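Local structure of protein LigF (Sphingobium sp. SYK-6, 4XT0) at residues Pro13-Glu26 and Asn234-Ser246. The protein cleaves beta-aryl ether bonds in lignin-derived compounds with glutathione, as a bacterial beta-etherase of the glutathione S-transferase superfamily. Numbering follows the deposited sequence.
Sequences PGANSLKPLATLYE and NARPAIKEMFEKS. With GSH (glutathione), chain B.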
loop_
_atom_site.group_PDB
_atom_site.type_symbol
_atom_site.label_atom_id
_atom_site.label_comp_id
_atom_site.label_asym_id
_atom_site.label_seq_id
_atom_site.Cartn_x
_atom_site.Cartn_y
_atom_site.Cartn_z
ATOM N N PRO A 13 -15.573 -6.179 13.911
ATOM C CA PRO A 13 -15.751 -6.253 12.455
ATOM C C PRO A 13 -16.058 -4.907 11.759
ATOM O O PRO A 13 -17.186 -4.664 11.337
ATOM C CB PRO A 13 -16.928 -7.222 12.303
ATOM C CG PRO A 13 -17.710 -7.046 13.555
ATOM C CD PRO A 13 -16.697 -6.783 14.641
ATOM N N GLY A 14 -15.036 -4.077 11.597
ATOM C CA GLY A 14 -15.144 -2.872 10.797
ATOM C C GLY A 14 -13.758 -2.376 10.455
ATOM O O GLY A 14 -12.806 -2.666 11.179
ATOM N N ALA A 15 -13.645 -1.650 9.345
ATOM C CA ALA A 15 -12.381 -1.066 8.913
ATOM C C ALA A 15 -11.266 -2.106 8.886
ATOM O O ALA A 15 -11.485 -3.250 8.484
ATOM C CB ALA A 15 -12.004 0.135 9.828
ATOM N N ASN A 16 -10.069 -1.735 9.327
ATOM C CA ASN A 16 -8.923 -2.616 9.105
ATOM C C ASN A 16 -9.025 -3.912 9.910
ATOM O O ASN A 16 -8.565 -4.966 9.465
ATOM C CB ASN A 16 -7.622 -1.875 9.423
ATOM C CG ASN A 16 -7.276 -0.854 8.360
ATOM O OD1 ASN A 16 -7.170 -1.191 7.178
ATOM N ND2 ASN A 16 -7.135 0.403 8.760
ATOM N N SER A 17 -9.665 -3.837 11.073
ATOM C CA SER A 17 -9.879 -5.015 11.928
ATOM C C SER A 17 -10.703 -6.115 11.243
ATOM O O SER A 17 -10.492 -7.299 11.488
ATOM C CB SER A 17 -10.578 -4.602 13.238
ATOM O OG SER A 17 -9.720 -3.839 14.074
ATOM N N LEU A 18 -11.670 -5.724 10.419
ATOM C CA LEU A 18 -12.536 -6.714 9.790
ATOM C C LEU A 18 -11.759 -7.704 8.901
ATOM O O LEU A 18 -12.140 -8.866 8.806
ATOM C CB LEU A 18 -13.645 -6.015 8.975
ATOM C CG LEU A 18 -14.685 -6.941 8.315
ATOM C CD1 LEU A 18 -16.073 -6.294 8.271
ATOM C CD2 LEU A 18 -14.264 -7.350 6.902
ATOM N N LYS A 19 -10.678 -7.252 8.261
ATOM C CA LYS A 19 -9.980 -8.075 7.273
ATOM C C LYS A 19 -9.492 -9.400 7.888
ATOM O O LYS A 19 -9.930 -10.461 7.442
ATOM C CB LYS A 19 -8.816 -7.305 6.625
ATOM C CG LYS A 19 -9.189 -5.926 6.006
ATOM C CD LYS A 19 -7.968 -5.334 5.267
ATOM C CE LYS A 19 -8.104 -3.838 4.941
ATOM N NZ LYS A 19 -6.788 -3.272 4.469
ATOM N N PRO A 20 -8.622 -9.360 8.932
ATOM C CA PRO A 20 -8.243 -10.693 9.448
ATOM C C PRO A 20 -9.350 -11.409 10.221
ATOM O O PRO A 20 -9.334 -12.645 10.328
ATOM C CB PRO A 20 -7.042 -10.394 10.373
ATOM C CG PRO A 20 -7.249 -8.970 10.829
ATOM C CD PRO A 20 -7.936 -8.265 9.653
ATOM N N LEU A 21 -10.309 -10.658 10.749
ATOM C CA LEU A 21 -11.412 -11.270 11.472
ATOM C C LEU A 21 -12.240 -12.123 10.510
ATOM O O LEU A 21 -12.538 -13.289 10.793
ATOM C CB LEU A 21 -12.262 -10.187 12.149
ATOM C CG LEU A 21 -13.168 -10.534 13.333
ATOM C CD1 LEU A 21 -12.376 -11.124 14.485
ATOM C CD2 LEU A 21 -13.950 -9.291 13.792
ATOM N N ALA A 22 -12.606 -11.545 9.364
ATOM C CA ALA A 22 -13.363 -12.282 8.344
ATOM C C ALA A 22 -12.544 -13.477 7.807
ATOM O O ALA A 22 -13.074 -14.563 7.597
ATOM C CB ALA A 22 -13.767 -11.342 7.196
ATOM N N THR A 23 -11.250 -13.269 7.596
ATOM C CA THR A 23 -10.369 -14.337 7.120
ATOM C C THR A 23 -10.376 -15.532 8.085
ATOM O O THR A 23 -10.514 -16.670 7.661
ATOM C CB THR A 23 -8.938 -13.806 6.918
ATOM O OG1 THR A 23 -8.976 -12.737 5.966
ATOM C CG2 THR A 23 -7.980 -14.908 6.390
ATOM N N LEU A 24 -10.272 -15.257 9.384
ATOM C CA LEU A 24 -10.265 -16.304 10.403
ATOM C C LEU A 24 -11.564 -17.115 10.396
ATOM O O LEU A 24 -11.543 -18.349 10.452
ATOM C CB LEU A 24 -10.030 -15.686 11.798
ATOM C CG LEU A 24 -8.602 -15.165 12.037
ATOM C CD1 LEU A 24 -8.585 -14.126 13.168
ATOM C CD2 LEU A 24 -7.637 -16.336 12.312
ATOM N N TYR A 25 -12.699 -16.425 10.320
ATOM C CA TYR A 25 -13.990 -17.118 10.302
ATOM C C TYR A 25 -14.211 -17.857 8.991
ATOM O O TYR A 25 -14.802 -18.920 8.972
ATOM C CB TYR A 25 -15.148 -16.140 10.517
ATOM C CG TYR A 25 -15.369 -15.738 11.952
ATOM C CD1 TYR A 25 -16.076 -16.558 12.822
ATOM C CD2 TYR A 25 -14.878 -14.525 12.437
ATOM C CE1 TYR A 25 -16.283 -16.190 14.139
ATOM C CE2 TYR A 25 -15.071 -14.152 13.753
ATOM C CZ TYR A 25 -15.777 -14.988 14.600
ATOM O OH TYR A 25 -15.988 -14.616 15.905
ATOM N N GLU A 26 -13.751 -17.287 7.881
ATOM C CA GLU A 26 -13.951 -17.960 6.592
ATOM C C GLU A 26 -13.144 -19.249 6.530
ATOM O O GLU A 26 -13.547 -20.220 5.877
ATOM C CB GLU A 26 -13.571 -17.047 5.423
ATOM C CG GLU A 26 -14.541 -15.895 5.199
ATOM C CD GLU A 26 -15.795 -16.287 4.414
ATOM O OE1 GLU A 26 -16.002 -17.492 4.126
ATOM O OE2 GLU A 26 -16.596 -15.376 4.101
ATOM N N ASN A 234 -22.516 -10.213 2.721
ATOM C CA ASN A 234 -23.268 -10.235 3.972
ATOM C C ASN A 234 -24.135 -11.494 4.158
ATOM O O ASN A 234 -24.515 -11.828 5.281
ATOM C CB ASN A 234 -24.147 -8.983 4.073
ATOM C CG ASN A 234 -23.432 -7.830 4.759
ATOM O OD1 ASN A 234 -22.965 -7.967 5.883
ATOM N ND2 ASN A 234 -23.350 -6.693 4.090
ATOM N N ALA A 235 -24.448 -12.189 3.063
ATOM C CA ALA A 235 -25.219 -13.427 3.152
ATOM C C ALA A 235 -24.352 -14.672 3.432
ATOM O O ALA A 235 -24.883 -15.741 3.757
ATOM C CB ALA A 235 -26.022 -13.631 1.875
ATOM N N ARG A 236 -23.033 -14.548 3.288
ATOM C CA ARG A 236 -22.133 -15.685 3.508
ATOM C C ARG A 236 -22.193 -16.118 4.963
ATOM O O ARG A 236 -22.182 -15.272 5.845
ATOM C CB ARG A 236 -20.689 -15.338 3.127
ATOM C CG ARG A 236 -20.496 -14.949 1.663
ATOM C CD ARG A 236 -19.028 -14.617 1.365
ATOM N NE ARG A 236 -18.133 -15.728 1.700
ATOM C CZ ARG A 236 -17.829 -16.711 0.858
ATOM N NH1 ARG A 236 -18.334 -16.707 -0.369
ATOM N NH2 ARG A 236 -17.013 -17.688 1.232
ATOM N N PRO A 237 -22.258 -17.441 5.219
ATOM C CA PRO A 237 -22.365 -17.940 6.598
ATOM C C PRO A 237 -21.236 -17.471 7.524
ATOM O O PRO A 237 -21.512 -17.146 8.674
ATOM C CB PRO A 237 -22.333 -19.460 6.415
ATOM C CG PRO A 237 -22.960 -19.662 5.061
ATOM C CD PRO A 237 -22.414 -18.525 4.233
ATOM N N ALA A 238 -19.997 -17.435 7.044
ATOM C CA ALA A 238 -18.870 -17.025 7.883
ATOM C C ALA A 238 -18.936 -15.536 8.229
ATOM O O ALA A 238 -18.502 -15.127 9.311
ATOM C CB ALA A 238 -17.525 -17.345 7.186
ATOM N N ILE A 239 -19.472 -14.727 7.312
ATOM C CA ILE A 239 -19.609 -13.289 7.557
ATOM C C ILE A 239 -20.734 -13.016 8.549
ATOM O O ILE A 239 -20.573 -12.212 9.477
ATOM C CB ILE A 239 -19.865 -12.509 6.243
ATOM C CG1 ILE A 239 -18.672 -12.657 5.277
ATOM C CG2 ILE A 239 -20.141 -11.044 6.525
ATOM C CD1 ILE A 239 -17.320 -12.145 5.807
ATOM N N LYS A 240 -21.871 -13.693 8.374
ATOM C CA LYS A 240 -22.941 -13.619 9.371
ATOM C C LYS A 240 -22.439 -14.104 10.733
ATOM O O LYS A 240 -22.739 -13.491 11.758
ATOM C CB LYS A 240 -24.170 -14.431 8.941
ATOM C CG LYS A 240 -24.957 -13.820 7.793
ATOM C CD LYS A 240 -26.276 -14.552 7.568
ATOM C CE LYS A 240 -27.021 -14.031 6.328
ATOM N NZ LYS A 240 -27.448 -12.596 6.430
ATOM N N GLU A 241 -21.664 -15.190 10.751
ATOM C CA GLU A 241 -21.114 -15.689 12.016
ATOM C C GLU A 241 -20.202 -14.651 12.690
ATOM O O GLU A 241 -20.239 -14.477 13.911
ATOM C CB GLU A 241 -20.335 -16.986 11.798
ATOM C CG GLU A 241 -19.809 -17.608 13.087
ATOM C CD GLU A 241 -18.812 -18.729 12.829
ATOM O OE1 GLU A 241 -18.476 -18.965 11.649
ATOM O OE2 GLU A 241 -18.361 -19.370 13.804
ATOM N N MET A 242 -19.384 -13.976 11.885
ATOM C CA MET A 242 -18.469 -12.957 12.386
ATOM C C MET A 242 -19.257 -11.869 13.127
ATOM O O MET A 242 -18.955 -11.519 14.275
ATOM C CB MET A 242 -17.653 -12.359 11.229
ATOM C CG MET A 242 -16.736 -11.206 11.644
ATOM S SD MET A 242 -15.871 -10.423 10.266
ATOM C CE MET A 242 -17.269 -9.788 9.329
ATOM N N PHE A 243 -20.295 -11.355 12.478
ATOM C CA PHE A 243 -21.083 -10.280 13.083
ATOM C C PHE A 243 -21.898 -10.773 14.283
ATOM O O PHE A 243 -22.129 -10.026 15.241
ATOM C CB PHE A 243 -22.010 -9.640 12.046
ATOM C CG PHE A 243 -21.302 -8.727 11.077
ATOM C CD1 PHE A 243 -20.727 -7.544 11.511
ATOM C CD2 PHE A 243 -21.248 -9.036 9.726
ATOM C CE1 PHE A 243 -20.086 -6.694 10.616
ATOM C CE2 PHE A 243 -20.607 -8.192 8.823
ATOM C CZ PHE A 243 -20.022 -7.022 9.274
ATOM N N GLU A 244 -22.321 -12.032 14.236
ATOM C CA GLU A 244 -23.094 -12.604 15.330
ATOM C C GLU A 244 -22.250 -12.760 16.588
ATOM O O GLU A 244 -22.746 -12.606 17.707
ATOM C CB GLU A 244 -23.675 -13.960 14.925
ATOM C CG GLU A 244 -24.481 -14.641 16.025
ATOM C CD GLU A 244 -24.262 -16.147 16.087
ATOM O OE1 GLU A 244 -24.409 -16.718 17.193
ATOM O OE2 GLU A 244 -23.947 -16.757 15.038
ATOM N N LYS A 245 -20.973 -13.081 16.399
ATOM C CA LYS A 245 -20.097 -13.415 17.526
ATOM C C LYS A 245 -19.176 -12.269 17.922
ATOM O O LYS A 245 -18.187 -12.468 18.621
ATOM C CB LYS A 245 -19.272 -14.667 17.200
ATOM C CG LYS A 245 -20.079 -15.949 17.324
ATOM C CD LYS A 245 -19.262 -17.164 16.943
ATOM C CE LYS A 245 -20.107 -18.420 17.050
ATOM N NZ LYS A 245 -19.438 -19.558 16.364
ATOM N N SER A 246 -19.515 -11.064 17.486
ATOM C CA SER A 246 -18.700 -9.902 17.788
ATOM C C SER A 246 -19.509 -8.894 18.599
ATOM O O SER A 246 -19.441 -7.682 18.383
ATOM C CB SER A 246 -18.168 -9.272 16.498
ATOM O OG SER A 246 -17.283 -10.155 15.803
ATOM O OXT SER A 246 -20.262 -9.286 19.493
HETATM N N1 GSH B . -1.770 -0.042 8.084
HETATM C CA1 GSH B . -2.452 -0.539 9.289
HETATM C C1 GSH B . -3.247 -1.813 9.017
HETATM O O11 GSH B . -3.343 -2.665 9.878
HETATM O O12 GSH B . -3.867 -2.008 7.844
HETATM C CB1 GSH B . -3.405 0.564 9.790
HETATM C CG1 GSH B . -3.989 0.121 11.129
HETATM C CD1 GSH B . -5.021 1.129 11.600
HETATM O OE1 GSH B . -5.143 2.193 11.028
HETATM N N2 GSH B . -5.799 0.825 12.659
HETATM C CA2 GSH B . -6.808 1.779 13.146
HETATM C C2 GSH B . -6.465 2.178 14.567
HETATM O O2 GSH B . -5.800 1.425 15.255
HETATM C CB2 GSH B . -8.182 1.097 13.173
HETATM S SG2 GSH B . -8.840 0.803 11.500
HETATM N N3 GSH B . -6.905 3.360 15.090
HETATM C CA3 GSH B . -6.576 3.689 16.487
HETATM C C3 GSH B . -5.560 4.800 16.639
HETATM O O31 GSH B . -5.474 5.370 17.705
HETATM O O32 GSH B . -4.751 5.158 15.621
HETATM O O HOH W 1 -16.066 -20.215 11.091
HETATM O O HOH W 2 -18.804 -18.278 4.310
#
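M242 drives its thioether as a knob into a hole formed by L18, L21, A22 and Y25, so a residue of the C-terminal helix 237-244 plugs into helix 15-26 of the thioredoxin-like domain. With CG anti to the backbone N (chi1 176°), the chain reaches across until SD lies 3.8 Å from A22 CB; alanine's small side chain lets the sulfur come this close to the helix. CE then bends away to touch L18 CD1 and P13 CB, while also lying over one face of the F243 ring, near its rim. A long, unbranched methionine suits this path, extended as far as SD and turned only at the last torsion.

The backbone of M242 meets Y25: its CA sits 3.9 Å from the ring centroid, only 11° off the normal, a CH-pi contact over the face. E241 approaches the ring edge, its carboxylate plane turned 69° from the ring, and Y25 OH is hydrogen-bonded to OE1 of Q33. An alanine in place of Y25 would probably open a gap beneath M242 CA and leave Q33 without its phenolic partner.

At the other end, R236 grips E26 side-on: NE reaches OE2 at 2.9 Å and NH2 reaches OE1 at 3.1 Å, the latter nearly straight. A bend at chi2 of E26 helps turn its carboxylate to this pair. The guanidinium of arginine suits this place, since NE and NH2 can each donate to one carboxylate oxygen, and Y193 makes a cation-pi contact with it. One water links E26 OE1 to A238 N; another joins Y25 O to E241 OE1.

N16, in the segment 13-26, brings its ND2 to 3.3 Å from the glutathione SG2. The chemistry thus implies a domain interface with an apolar centre around M242 and a buried carboxylate, E26, whose negative charge is probably stabilised by R236.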